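Local coordinates for GDP-L-fucose synthase (Campylobacter jejuni subsp. jejuni serotype O:2, PDB 7M13) that makes GDP-D-glycero-L-gluco-heptose with NADPH as reductant, for the capsular polysaccharide of this bacterium, at the interface of chains A and B. Coordinates in Å, arbitrary orientation; residue numbers count along the deposited sequence, not the author numbering. Chains: chain A/B, GDP-L-fucose synthase.

The interface of chains A and B. Residues chain A 131-133, 138, 142, 145; chain B 128-130, 149, 273-274.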
ATOM      1  N   GLY A 131      10.489   7.738   6.592  1.00 15.90           N
ATOM      2  CA  GLY A 131      11.638   6.852   6.464  1.00 15.23           C
ATOM      3  C   GLY A 131      11.252   5.427   6.158  1.00 15.21           C
ATOM      4  O   GLY A 131      10.064   5.079   6.234  1.00 16.36           O
ATOM      5  N   ASP A 132      12.232   4.618   5.809  1.00 17.86           N
ATOM      6  CA  ASP A 132      11.868   3.280   5.283  1.00 19.37           C
ATOM      7  C   ASP A 132      11.498   2.336   6.423  1.00 14.63           C
ATOM      8  O   ASP A 132      11.772   2.570   7.637  1.00 15.76           O
ATOM      9  CB  ASP A 132      12.879   2.703   4.291  1.00 24.81           C
ATOM     10  CG  ASP A 132      12.232   1.884   3.156  1.00 22.72           C
ATOM     11  OD1 ASP A 132      12.805   1.848   2.089  1.00 35.06           O
ATOM     12  OD2 ASP A 132      11.201   1.270   3.375  1.00 31.45           O
ATOM     13  N   LEU A 133      10.716   1.342   6.033  1.00 14.76           N
ATOM     14  CA  LEU A 133      10.219   0.303   6.941  1.00 14.42           C
ATOM     15  C   LEU A 133      11.295  -0.750   7.168  1.00 13.45           C
ATOM     16  O   LEU A 133      12.266  -0.834   6.400  1.00 15.75           O
ATOM     17  CB  LEU A 133       8.985  -0.340   6.320  1.00 12.93           C
ATOM     18  CG  LEU A 133       7.880   0.636   5.919  1.00 13.90           C
ATOM     19  CD1 LEU A 133       6.708  -0.207   5.434  1.00 15.46           C
ATOM     20  CD2 LEU A 133       7.468   1.537   7.071  1.00 13.50           C
ATOM     21  N   TYR A 138       8.562  -5.325   5.593  1.00 11.13           N
ATOM     22  CA  TYR A 138       8.357  -4.212   4.622  1.00 11.11           C
ATOM     23  C   TYR A 138       7.038  -4.335   3.861  1.00 10.51           C
ATOM     24  O   TYR A 138       6.320  -3.324   3.706  1.00 10.77           O
ATOM     25  CB  TYR A 138       9.557  -4.247   3.671  1.00 12.01           C
ATOM     26  CG  TYR A 138       9.555  -3.270   2.529  1.00 13.83           C
ATOM     27  CD1 TYR A 138       9.895  -1.952   2.729  1.00 16.00           C
ATOM     28  CD2 TYR A 138       9.356  -3.692   1.225  1.00 13.62           C
ATOM     29  CE1 TYR A 138       9.990  -1.059   1.663  1.00 16.54           C
ATOM     30  CE2 TYR A 138       9.452  -2.826   0.153  1.00 14.32           C
ATOM     31  CZ  TYR A 138       9.755  -1.499   0.375  1.00 15.95           C
ATOM     32  OH  TYR A 138       9.880  -0.625  -0.675  1.00 16.14           O
ATOM     33  N   ALA A 142       3.679  -2.114   4.396  1.00  9.55           N
ATOM     34  CA  ALA A 142       3.165  -1.366   3.236  1.00 10.31           C
ATOM     35  C   ALA A 142       1.667  -1.655   3.078  1.00  9.77           C
ATOM     36  O   ALA A 142       0.872  -0.722   2.820  1.00 10.70           O
ATOM     37  CB  ALA A 142       3.904  -1.730   1.971  1.00 11.14           C
ATOM     38  N   ILE A 145      -0.194   0.276   5.760  1.00  9.32           N
ATOM     39  CA  ILE A 145      -0.287   1.708   5.357  1.00  9.90           C
ATOM     40  C   ILE A 145      -1.454   1.861   4.393  1.00 10.23           C
ATOM     41  O   ILE A 145      -2.271   2.800   4.560  1.00 10.09           O
ATOM     42  CB  ILE A 145       1.024   2.219   4.750  1.00  9.89           C
ATOM     43  CG1 ILE A 145       2.142   2.270   5.786  1.00 10.75           C
ATOM     44  CG2 ILE A 145       0.816   3.581   4.108  1.00 10.27           C
ATOM     45  CD1 ILE A 145       3.474   2.594   5.225  1.00 12.04           C
TER
ATOM     46  N   LEU B 128      12.171   6.425  -2.357  1.00 11.68           N
ATOM     47  CA  LEU B 128      10.921   5.819  -1.864  1.00 12.29           C
ATOM     48  C   LEU B 128      10.913   5.820  -0.329  1.00 12.06           C
ATOM     49  O   LEU B 128      11.902   5.345   0.281  1.00 13.81           O
ATOM     50  CB  LEU B 128      10.811   4.422  -2.474  1.00 13.79           C
ATOM     51  CG  LEU B 128       9.627   3.603  -1.978  1.00 19.37           C
ATOM     52  CD1 LEU B 128       8.339   4.345  -2.178  1.00 20.12           C
ATOM     53  CD2 LEU B 128       9.605   2.240  -2.658  1.00 18.95           C
ATOM     54  N   PHE B 129       9.789   6.230   0.284  1.00 11.86           N
ATOM     55  CA  PHE B 129       9.532   6.246   1.747  1.00 13.38           C
ATOM     56  C   PHE B 129      10.397   7.255   2.507  1.00 14.44           C
ATOM     57  O   PHE B 129      10.291   7.322   3.776  1.00 17.06           O
ATOM     58  CB  PHE B 129       9.671   4.844   2.346  1.00 15.08           C
ATOM     59  CG  PHE B 129       8.511   3.909   2.112  1.00 15.90           C
ATOM     60  CD1 PHE B 129       7.190   4.324   2.185  1.00 19.92           C
ATOM     61  CD2 PHE B 129       8.751   2.583   1.846  1.00 22.25           C
ATOM     62  CE1 PHE B 129       6.154   3.412   1.998  1.00 19.22           C
ATOM     63  CE2 PHE B 129       7.718   1.688   1.635  1.00 22.22           C
ATOM     64  CZ  PHE B 129       6.431   2.089   1.759  1.00 17.91           C
ATOM     65  N   GLN B 130      11.082   8.160   1.831  1.00 14.92           N
ATOM     66  CA  GLN B 130      11.897   9.186   2.550  1.00 15.48           C
ATOM     67  C   GLN B 130      11.091  10.486   2.719  1.00 16.26           C
ATOM     68  O   GLN B 130      11.582  11.614   2.363  1.00 17.17           O
ATOM     69  CB  GLN B 130      13.220   9.396   1.812  1.00 15.53           C
ATOM     70  CG  GLN B 130      13.979   8.113   1.538  1.00 17.69           C
ATOM     71  CD  GLN B 130      14.198   7.320   2.789  1.00 22.25           C
ATOM     72  OE1 GLN B 130      14.684   7.852   3.785  1.00 26.02           O
ATOM     73  NE2 GLN B 130      13.821   6.052   2.748  1.00 27.28           N
ATOM     74  N   ILE B 149       5.824  -2.522  -4.762  1.00 10.34           N
ATOM     75  CA  ILE B 149       6.201  -3.485  -3.700  1.00  9.88           C
ATOM     76  C   ILE B 149       5.598  -4.860  -4.018  1.00  9.80           C
ATOM     77  O   ILE B 149       6.254  -5.914  -3.777  1.00 11.81           O
ATOM     78  CB  ILE B 149       5.839  -2.916  -2.309  1.00 10.00           C
ATOM     79  CG1 ILE B 149       6.672  -1.660  -2.008  1.00 10.55           C
ATOM     80  CG2 ILE B 149       5.989  -4.007  -1.250  1.00 11.97           C
ATOM     81  CD1 ILE B 149       6.391  -0.990  -0.673  1.00 11.03           C
ATOM     82  N   LYS B 273      15.724  -4.323  -2.502  1.00 16.56           N
ATOM     83  CA  LYS B 273      14.724  -3.293  -2.155  1.00 15.47           C
ATOM     84  C   LYS B 273      14.919  -2.191  -3.176  1.00 14.07           C
ATOM     85  O   LYS B 273      16.043  -2.051  -3.699  1.00 14.90           O
ATOM     86  CB  LYS B 273      14.913  -2.717  -0.749  1.00 19.55           C
ATOM     87  CG  LYS B 273      13.769  -1.866  -0.249  1.00 25.24           C
ATOM     88  CD  LYS B 273      13.954  -1.468   1.222  1.00 33.70           C
ATOM     89  CE  LYS B 273      15.055  -0.450   1.422  1.00 32.68           C
ATOM     90  NZ  LYS B 273      14.958   0.187   2.760  1.00 38.07           N
ATOM     91  N   ASN B 274      13.887  -1.396  -3.444  1.00 12.48           N
ATOM     92  CA  ASN B 274      13.956  -0.281  -4.403  1.00 12.74           C
ATOM     93  C   ASN B 274      14.443  -0.822  -5.747  1.00 14.28           C
ATOM     94  O   ASN B 274      15.316  -0.207  -6.410  1.00 14.59           O
ATOM     95  CB  ASN B 274      14.825   0.846  -3.851  1.00 13.16           C
ATOM     96  CG  ASN B 274      14.210   1.459  -2.608  1.00 14.71           C
ATOM     97  OD1 ASN B 274      13.004   1.676  -2.542  1.00 14.86           O
ATOM     98  ND2 ASN B 274      15.041   1.766  -1.621  1.00 15.42           N
TER
HETATM   99  O   HOH W   1      11.149  -1.876  -2.838  1.00 13.36           O
HETATM  100  O   HOH W   2      11.624   1.423  -0.137  1.00 20.55           O
HETATM  101  O   HOH W   3      14.082   3.585   0.495  1.00 22.75           O
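A:Tyr138, the first residue of helix 138-158, stands at the centre of this patch of a two-fold symmetric dimer interface, probably the biological one. Its CG lies anti to the backbone N (chi1 176°), sending the ring across to chain B. There its side chain crosses B:Phe129 obliquely, the ring planes almost at right angles, with A:Tyr138 CE1 in the phenylalanine plane, 3.6 Å from B:Phe129 CE2. Phenylalanine suits because its thin edge meets both A:Tyr138 and A:Asp132. B:Ile149 lies over one tyrosine face, toward the hydroxyl end, with CD1 3.6 Å from A:Tyr138 CZ; CD1 also reaches the methyl of A:Ala142, small enough to let the branch in. CG and CD of B:Lys273 lie over the opposite face, sandwiching the ring. Tyrosine suits this place: its flat faces take aliphatic chains, its rim meets B:Phe129 and its hydroxyl binds two waters.

Lysine, apolar along its length and charged at its tip, covers the ring yet reaches A:Asp132 tip to tip in a salt bridge, B:Lys273 NZ to A:Asp132 OD1, 2.8 Å. The ammonium sits well above the carboxylate plane (72° out of it). A:Asp132 OD2 accepts a hydrogen bond from A:Leu133 N at 2.7 Å through its anti lone pair, helping to fix the carboxylate, whose plane is turned 64° from the B:Phe129 ring. A:Asp132 OD1 also binds two bridging waters. One lies 2.6 Å from A:Asp132 OD1, 2.7 Å from A:Tyr138 OH and 2.8 Å from the amide oxygen OD1 of B:Asn274.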